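Local structure of putative lipoprotein (Bacteroides fragilis, 3QNK) at residues Leu36-Arg42 with Trp58-Asn62; Val20-Val24 with Lys86-Phe90. The protein probably binds glycans at the outer membrane as a SusD-family lipoprotein, helping a partner transporter take them up. All blocks are in the same frame, centred on the assembly; numbering follows the deposited sequence.

Overall arrangement
From the N terminus the chain enters helix 17-29, which carries the first half of interaction 2, then runs through a long loop holding 36-42, the short helix 55-58 and a second loop starting around 58-62, before helix 76-93 supplies 86-90. Interaction 1 therefore closes a short loop of 15 intervening residues, nested inside the larger loop of 61 residues closed by interaction 2. The two sites do not touch: their centres lie about 32 Å apart and their nearest atoms about 21 Å. Interaction 2 joins two helices of the N-terminal helical region, whereas interaction 1 ties together two parts of the excursion between them, and its segment 36-42 also packs against helix 453-460, far along the sequence.

Interaction 1. Residues Leu36-Arg42 with Trp58-Asn62; sequences LQLQENR and WFKFN
Residues 36-42, a loop with helical phi/psi at 38-40, pack on the C-terminal end of helix 55-58 and the turn after it in the helical SusD fold; the chain leaves helix at Phe59 (-120/27) and turns 3-10 at Lys60. Gln37 has positive phi (47/58), its O accepting Asn41 N at 3.2 Å. Leu38 and Trp58 CA lie 7.3 Å apart, Arg42 and Asn62 CA 5.9 Å. Leu38 (chi1 m, chi2 t) sets CD1 over the face of the Trp58 five-membered ring (CH-pi, 4.1 Å from the centroid), and Leu38 CD2 wedges between Trp58 CE3 at 3.6 Å and Phe59 CE1 at 3.8 Å. Leu36 CD2 reaches Trp58 CH2 at 3.7 Å; Asn41 CB packs on Phe59 CE1 at 3.6 Å. Arg42 (chi1 m, chi2 t, chi3 m) runs between the segments: NE donates a hydrogen bond to Gln39 OE1 at 3.1 Å, NH1 makes a weak one to Trp58 O at 2.6 Å, and NH2 forms a salt bridge with Asp74. Arg42 CD rests 3.7 Å from Phe61 CB. Asn62 OD1 is hydrogen-bonded to Gln467 and Asn41 OD1 to Ser46. An almost straight hydrogen bond (174°) runs from Asn62 ND2 to Asn41 O at 3.1 Å.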
ATOM      1  N   LEU B  36       7.604  10.640  -9.314  1.00 50.34           N
ATOM      2  CA  LEU B  36       7.480  10.376 -10.739  1.00 49.04           C
ATOM      3  C   LEU B  36       6.558  11.364 -11.466  1.00 51.77           C
ATOM      4  O   LEU B  36       6.578  11.409 -12.720  1.00 52.13           O
ATOM      5  CB  LEU B  36       7.013   8.944 -10.951  1.00 49.19           C
ATOM      6  CG  LEU B  36       8.071   7.933 -10.563  1.00 55.52           C
ATOM      7  CD1 LEU B  36       7.445   6.681 -10.022  1.00 57.94           C
ATOM      8  CD2 LEU B  36       9.030   7.660 -11.717  1.00 55.44           C
ATOM      9  N   GLN B  37       5.819  12.197 -10.694  1.00 45.22           N
ATOM     10  CA  GLN B  37       4.918  13.248 -11.192  1.00 43.51           C
ATOM     11  C   GLN B  37       4.040  12.707 -12.308  1.00 45.71           C
ATOM     12  O   GLN B  37       4.049  13.208 -13.438  1.00 44.93           O
ATOM     13  CB  GLN B  37       5.726  14.469 -11.643  1.00 44.98           C
ATOM     14  CG  GLN B  37       6.310  15.285 -10.484  1.00 56.03           C
ATOM     15  CD  GLN B  37       5.240  16.062  -9.772  1.00 71.36           C
ATOM     16  OE1 GLN B  37       4.621  16.987 -10.345  1.00 65.09           O
ATOM     17  NE2 GLN B  37       4.962  15.641  -8.532  1.00 61.04           N
ATOM     18  N   LEU B  38       3.291  11.650 -11.978  1.00 41.69           N
ATOM     19  CA  LEU B  38       2.484  10.941 -12.934  1.00 40.77           C
ATOM     20  C   LEU B  38       1.351  11.793 -13.448  1.00 45.86           C
ATOM     21  O   LEU B  38       1.145  11.819 -14.660  1.00 48.52           O
ATOM     22  CB  LEU B  38       2.015   9.604 -12.378  1.00 41.19           C
ATOM     23  CG  LEU B  38       3.130   8.539 -12.199  1.00 46.49           C
ATOM     24  CD1 LEU B  38       2.532   7.204 -11.902  1.00 47.16           C
ATOM     25  CD2 LEU B  38       4.023   8.411 -13.459  1.00 45.28           C
ATOM     26  N   GLN B  39       0.698  12.574 -12.597  1.00 40.61           N
ATOM     27  CA  GLN B  39      -0.367  13.504 -13.019  1.00 38.91           C
ATOM     28  C   GLN B  39       0.139  14.525 -14.062  1.00 44.30           C
ATOM     29  O   GLN B  39      -0.599  14.810 -15.002  1.00 43.84           O
ATOM     30  CB  GLN B  39      -0.973  14.243 -11.809  1.00 39.31           C
ATOM     31  CG  GLN B  39      -1.705  13.322 -10.844  1.00 35.99           C
ATOM     32  CD  GLN B  39      -2.964  12.765 -11.434  1.00 45.26           C
ATOM     33  OE1 GLN B  39      -2.968  11.992 -12.415  1.00 40.02           O
ATOM     34  NE2 GLN B  39      -4.053  13.139 -10.819  1.00 32.26           N
ATOM     35  N   GLU B  40       1.397  15.049 -13.908  1.00 41.69           N
ATOM     36  CA  GLU B  40       1.986  15.991 -14.865  1.00 41.65           C
ATOM     37  C   GLU B  40       2.241  15.303 -16.211  1.00 46.68           C
ATOM     38  O   GLU B  40       2.062  15.921 -17.262  1.00 45.37           O
ATOM     39  CB  GLU B  40       3.288  16.604 -14.328  1.00 43.40           C
ATOM     40  CG  GLU B  40       3.662  17.909 -15.015  1.00 48.88           C
ATOM     41  CD  GLU B  40       2.962  19.194 -14.593  1.00 65.29           C
ATOM     42  OE1 GLU B  40       2.029  19.156 -13.752  1.00 69.23           O
ATOM     43  OE2 GLU B  40       3.356  20.253 -15.135  1.00 46.81           O
ATOM     44  N   ASN B  41       2.635  14.003 -16.162  1.00 42.64           N
ATOM     45  CA  ASN B  41       2.884  13.167 -17.324  1.00 40.53           C
ATOM     46  C   ASN B  41       1.553  12.717 -17.938  1.00 45.27           C
ATOM     47  O   ASN B  41       1.538  11.997 -18.956  1.00 45.82           O
ATOM     48  CB  ASN B  41       3.739  11.974 -16.907  1.00 38.62           C
ATOM     49  CG  ASN B  41       5.171  12.310 -16.678  1.00 46.05           C
ATOM     50  OD1 ASN B  41       5.875  12.764 -17.582  1.00 41.89           O
ATOM     51  ND2 ASN B  41       5.644  12.079 -15.463  1.00 43.58           N
ATOM     52  N   ARG B  42       0.426  13.104 -17.282  1.00 41.70           N
ATOM     53  CA  ARG B  42      -0.926  12.808 -17.785  1.00 40.89           C
ATOM     54  C   ARG B  42      -1.549  14.125 -18.222  1.00 42.33           C
ATOM     55  O   ARG B  42      -2.760  14.242 -18.287  1.00 45.07           O
ATOM     56  CB  ARG B  42      -1.791  12.005 -16.774  1.00 39.51           C
ATOM     57  CG  ARG B  42      -1.139  10.659 -16.485  1.00 36.38           C
ATOM     58  CD  ARG B  42      -1.972   9.666 -15.755  1.00 29.95           C
ATOM     59  NE  ARG B  42      -1.810   9.788 -14.315  1.00 43.95           N
ATOM     60  CZ  ARG B  42      -1.368   8.834 -13.494  1.00 53.68           C
ATOM     61  NH1 ARG B  42      -1.066   7.631 -13.962  1.00 23.92           N
ATOM     62  NH2 ARG B  42      -1.254   9.071 -12.194  1.00 46.24           N
ATOM     63  N   TRP B  58       1.159   2.936 -15.993  1.00 45.75           N
ATOM     64  CA  TRP B  58       1.040   4.316 -15.567  1.00 44.47           C
ATOM     65  C   TRP B  58       0.277   5.261 -16.464  1.00 48.28           C
ATOM     66  O   TRP B  58      -0.112   6.325 -15.963  1.00 46.24           O
ATOM     67  CB  TRP B  58       2.451   4.925 -15.439  1.00 42.66           C
ATOM     68  CG  TRP B  58       3.383   4.301 -14.432  1.00 44.42           C
ATOM     69  CD1 TRP B  58       3.080   3.357 -13.493  1.00 47.70           C
ATOM     70  CD2 TRP B  58       4.763   4.654 -14.212  1.00 44.98           C
ATOM     71  NE1 TRP B  58       4.206   3.038 -12.761  1.00 48.41           N
ATOM     72  CE2 TRP B  58       5.256   3.809 -13.192  1.00 49.73           C
ATOM     73  CE3 TRP B  58       5.661   5.532 -14.855  1.00 46.35           C
ATOM     74  CZ2 TRP B  58       6.587   3.861 -12.754  1.00 49.63           C
ATOM     75  CZ3 TRP B  58       6.985   5.560 -14.442  1.00 48.39           C
ATOM     76  CH2 TRP B  58       7.426   4.758 -13.378  1.00 49.82           C
ATOM     77  N   PHE B  59       0.185   5.001 -17.793  1.00 45.06           N
ATOM     78  CA  PHE B  59      -0.349   6.072 -18.646  1.00 43.53           C
ATOM     79  C   PHE B  59      -1.609   5.756 -19.425  1.00 48.27           C
ATOM     80  O   PHE B  59      -1.889   6.472 -20.394  1.00 48.11           O
ATOM     81  CB  PHE B  59       0.741   6.601 -19.585  1.00 43.88           C
ATOM     82  CG  PHE B  59       1.978   7.040 -18.819  1.00 44.72           C
ATOM     83  CD1 PHE B  59       1.898   8.021 -17.833  1.00 46.17           C
ATOM     84  CD2 PHE B  59       3.214   6.447 -19.059  1.00 46.28           C
ATOM     85  CE1 PHE B  59       3.036   8.400 -17.114  1.00 47.26           C
ATOM     86  CE2 PHE B  59       4.343   6.819 -18.333  1.00 48.16           C
ATOM     87  CZ  PHE B  59       4.243   7.772 -17.354  1.00 46.05           C
ATOM     88  N   LYS B  60      -2.449   4.816 -18.925  1.00 43.90           N
ATOM     89  CA  LYS B  60      -3.701   4.484 -19.593  1.00 43.77           C
ATOM     90  C   LYS B  60      -4.649   5.705 -19.727  1.00 45.98           C
ATOM     91  O   LYS B  60      -5.415   5.763 -20.708  1.00 46.69           O
ATOM     92  CB  LYS B  60      -4.405   3.317 -18.909  1.00 47.71           C
ATOM     93  CG  LYS B  60      -4.056   1.993 -19.556  1.00 55.81           C
ATOM     94  CD  LYS B  60      -4.643   0.849 -18.787  1.00 58.65           C
ATOM     95  CE  LYS B  60      -4.204  -0.441 -19.395  1.00 70.26           C
ATOM     96  NZ  LYS B  60      -4.742  -1.584 -18.628  1.00 86.98           N
ATOM     97  N   PHE B  61      -4.540   6.704 -18.812  1.00 38.38           N
ATOM     98  CA  PHE B  61      -5.373   7.929 -18.853  1.00 36.97           C
ATOM     99  C   PHE B  61      -5.217   8.636 -20.187  1.00 45.09           C
ATOM    100  O   PHE B  61      -6.191   9.061 -20.809  1.00 46.77           O
ATOM    101  CB  PHE B  61      -4.993   8.899 -17.698  1.00 36.96           C
ATOM    102  CG  PHE B  61      -5.642  10.268 -17.721  1.00 37.02           C
ATOM    103  CD1 PHE B  61      -5.062  11.326 -18.427  1.00 39.40           C
ATOM    104  CD2 PHE B  61      -6.819  10.513 -17.015  1.00 36.63           C
ATOM    105  CE1 PHE B  61      -5.684  12.588 -18.480  1.00 37.60           C
ATOM    106  CE2 PHE B  61      -7.418  11.789 -17.043  1.00 37.63           C
ATOM    107  CZ  PHE B  61      -6.870  12.799 -17.815  1.00 34.28           C
ATOM    108  N   ASN B  62      -3.975   8.776 -20.612  1.00 43.38           N
ATOM    109  CA  ASN B  62      -3.607   9.481 -21.828  1.00 43.52           C
ATOM    110  C   ASN B  62      -4.298   8.940 -23.098  1.00 45.33           C
ATOM    111  O   ASN B  62      -4.352   9.643 -24.095  1.00 45.51           O
ATOM    112  CB  ASN B  62      -2.101   9.435 -21.987  1.00 45.62           C
ATOM    113  CG  ASN B  62      -1.371  10.327 -21.014  1.00 52.73           C
ATOM    114  OD1 ASN B  62      -1.860  11.365 -20.604  1.00 46.75           O
ATOM    115  ND2 ASN B  62      -0.152   9.979 -20.680  1.00 48.68           N
TER

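Interaction 2. Residues Val20-Val24 with Lys86-Phe90; sequences VKYYV and KCNRF
Tyr23 and Phe90 dominate this crossing of two roughly antiparallel helices, whose short segments 20-24 and 86-90 have axes 11.6 Å apart at a signed angle of -151°. The CA atoms of Tyr23 and Phe90 are the nearest pair across the segments, at 8.0 Å. With chi1 t and chi2 -76°, Tyr23 spans the gap so that OH donates to Lys86 O at 2.5 Å, a side-chain-to-backbone hydrogen bond onto a carbonyl that also accepts a weak, 3.4 Å helical bond from Phe90 N. The same OH lies 3.2 Å from Arg89 CB, and Tyr23 CE1 packs 3.8 Å from Phe90 CB. Phe90 (chi1 t, chi2 -87°) extends back across the interface: its CE2 meets Val24 CG2 at 3.5 Å and Val20 CG1 at 4.0 Å, both valines being t. Lys86 NZ forms salt bridges with Asp26 and Glu30, and Arg89 one with Glu7. Phe90 also packs on Thr108 and Val111, so helix 101-126 backs this pairing of helices 17-29 and 76-93 in the alpha-alpha superhelix.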
ATOM      1  N   VAL B  20       2.542  13.259  22.141  1.00 80.88           N
ATOM      2  CA  VAL B  20       1.501  13.932  21.362  1.00 79.01           C
ATOM      3  C   VAL B  20       2.172  14.732  20.264  1.00 81.47           C
ATOM      4  O   VAL B  20       1.686  14.710  19.129  1.00 81.20           O
ATOM      5  CB  VAL B  20       0.552  14.795  22.224  1.00 84.40           C
ATOM      6  CG1 VAL B  20      -0.437  15.580  21.356  1.00 82.91           C
ATOM      7  CG2 VAL B  20      -0.200  13.929  23.228  1.00 85.45           C
ATOM      8  N   LYS B  21       3.321  15.379  20.572  1.00 76.98           N
ATOM      9  CA  LYS B  21       4.092  16.136  19.579  1.00 74.45           C
ATOM     10  C   LYS B  21       4.616  15.167  18.486  1.00 74.47           C
ATOM     11  O   LYS B  21       4.588  15.518  17.300  1.00 70.77           O
ATOM     12  CB  LYS B  21       5.226  16.942  20.246  1.00 77.94           C
ATOM     13  N   TYR B  22       5.007  13.921  18.886  1.00 72.56           N
ATOM     14  CA  TYR B  22       5.469  12.871  17.969  1.00 72.56           C
ATOM     15  C   TYR B  22       4.320  12.377  17.070  1.00 72.77           C
ATOM     16  O   TYR B  22       4.545  12.087  15.893  1.00 70.42           O
ATOM     17  CB  TYR B  22       6.091  11.694  18.733  1.00 76.64           C
ATOM     18  CG  TYR B  22       7.482  11.944  19.279  1.00 82.26           C
ATOM     19  CD1 TYR B  22       8.304  12.928  18.730  1.00 84.33           C
ATOM     20  CD2 TYR B  22       8.001  11.162  20.306  1.00 86.29           C
ATOM     21  CE1 TYR B  22       9.580  13.179  19.244  1.00 88.63           C
ATOM     22  CE2 TYR B  22       9.286  11.384  20.816  1.00 89.64           C
ATOM     23  CZ  TYR B  22      10.074  12.397  20.284  1.00100.44           C
ATOM     24  OH  TYR B  22      11.347  12.622  20.777  1.00103.86           O
ATOM     25  N   TYR B  23       3.085  12.328  17.617  1.00 67.01           N
ATOM     26  CA  TYR B  23       1.901  11.926  16.862  1.00 64.24           C
ATOM     27  C   TYR B  23       1.676  12.896  15.696  1.00 67.21           C
ATOM     28  O   TYR B  23       1.447  12.456  14.565  1.00 66.14           O
ATOM     29  CB  TYR B  23       0.662  11.870  17.784  1.00 64.60           C
ATOM     30  CG  TYR B  23      -0.549  11.204  17.165  1.00 63.10           C
ATOM     31  CD1 TYR B  23      -1.330  11.869  16.217  1.00 62.88           C
ATOM     32  CD2 TYR B  23      -0.921   9.913  17.528  1.00 64.00           C
ATOM     33  CE1 TYR B  23      -2.420  11.247  15.616  1.00 61.41           C
ATOM     34  CE2 TYR B  23      -2.008   9.279  16.930  1.00 63.85           C
ATOM     35  CZ  TYR B  23      -2.758   9.953  15.978  1.00 65.08           C
ATOM     36  OH  TYR B  23      -3.849   9.353  15.413  1.00 60.13           O
ATOM     37  N   VAL B  24       1.762  14.219  15.971  1.00 63.49           N
ATOM     38  CA  VAL B  24       1.564  15.266  14.961  1.00 61.37           C
ATOM     39  C   VAL B  24       2.704  15.179  13.918  1.00 66.45           C
ATOM     40  O   VAL B  24       2.427  15.302  12.732  1.00 64.63           O
ATOM     41  CB  VAL B  24       1.408  16.660  15.601  1.00 64.09           C
ATOM     42  CG1 VAL B  24       1.155  17.736  14.555  1.00 61.81           C
ATOM     43  CG2 VAL B  24       0.276  16.655  16.613  1.00 64.67           C
ATOM     44  N   LYS B  86      -5.894   8.602  10.992  1.00 53.36           N
ATOM     45  CA  LYS B  86      -4.900   9.074  11.950  1.00 53.18           C
ATOM     46  C   LYS B  86      -5.238  10.480  12.457  1.00 58.39           C
ATOM     47  O   LYS B  86      -5.033  10.748  13.637  1.00 58.40           O
ATOM     48  CB  LYS B  86      -3.504   9.037  11.336  1.00 55.53           C
ATOM     49  CG  LYS B  86      -2.953   7.629  11.087  1.00 61.99           C
ATOM     50  CD  LYS B  86      -1.506   7.698  10.619  1.00 58.39           C
ATOM     51  CE  LYS B  86      -0.872   6.337  10.495  1.00 70.08           C
ATOM     52  NZ  LYS B  86       0.609   6.441  10.442  1.00 80.94           N
ATOM     53  N   CYS B  87      -5.808  11.357  11.599  1.00 57.62           N
ATOM     54  CA  CYS B  87      -6.240  12.716  11.992  1.00 60.00           C
ATOM     55  C   CYS B  87      -7.415  12.641  12.940  1.00 65.19           C
ATOM     56  O   CYS B  87      -7.390  13.290  13.993  1.00 67.32           O
ATOM     57  CB  CYS B  87      -6.600  13.568  10.782  1.00 60.96           C
ATOM     58  SG  CYS B  87      -5.224  13.888   9.653  1.00 65.15           S
ATOM     59  N   ASN B  88      -8.460  11.859  12.554  1.00 59.28           N
ATOM     60  CA  ASN B  88      -9.704  11.672  13.309  1.00 58.61           C
ATOM     61  C   ASN B  88      -9.438  11.113  14.692  1.00 63.75           C
ATOM     62  O   ASN B  88     -10.147  11.473  15.633  1.00 66.13           O
ATOM     63  CB  ASN B  88     -10.667  10.775  12.545  1.00 54.07           C
ATOM     64  CG  ASN B  88     -11.187  11.378  11.268  1.00 68.34           C
ATOM     65  OD1 ASN B  88     -11.243  12.602  11.101  1.00 57.31           O
ATOM     66  ND2 ASN B  88     -11.601  10.519  10.344  1.00 65.70           N
ATOM     67  N   ARG B  89      -8.403  10.265  14.822  1.00 58.97           N
ATOM     68  CA  ARG B  89      -8.017   9.729  16.118  1.00 60.42           C
ATOM     69  C   ARG B  89      -7.493  10.834  16.994  1.00 66.76           C
ATOM     70  O   ARG B  89      -7.863  10.908  18.158  1.00 68.78           O
ATOM     71  CB  ARG B  89      -6.963   8.638  15.970  1.00 60.43           C
ATOM     72  CG  ARG B  89      -6.380   8.192  17.307  1.00 66.63           C
ATOM     73  CD  ARG B  89      -7.233   7.170  18.019  1.00 65.14           C
ATOM     74  NE  ARG B  89      -6.512   5.908  18.109  1.00 82.73           N
ATOM     75  CZ  ARG B  89      -6.956   4.747  17.641  1.00101.58           C
ATOM     76  NH1 ARG B  89      -8.138   4.674  17.033  1.00 80.87           N
ATOM     77  NH2 ARG B  89      -6.218   3.653  17.761  1.00 95.25           N
ATOM     78  N   PHE B  90      -6.625  11.700  16.436  1.00 63.72           N
ATOM     79  CA  PHE B  90      -6.083  12.840  17.164  1.00 63.44           C
ATOM     80  C   PHE B  90      -7.246  13.630  17.758  1.00 69.36           C
ATOM     81  O   PHE B  90      -7.316  13.805  18.988  1.00 70.27           O
ATOM     82  CB  PHE B  90      -5.219  13.727  16.244  1.00 62.95           C
ATOM     83  CG  PHE B  90      -4.642  14.949  16.939  1.00 63.99           C
ATOM     84  CD1 PHE B  90      -5.370  16.133  17.026  1.00 65.35           C
ATOM     85  CD2 PHE B  90      -3.377  14.909  17.516  1.00 64.54           C
ATOM     86  CE1 PHE B  90      -4.850  17.238  17.697  1.00 66.12           C
ATOM     87  CE2 PHE B  90      -2.854  16.024  18.164  1.00 67.23           C
ATOM     88  CZ  PHE B  90      -3.582  17.185  18.226  1.00 65.14           C
TER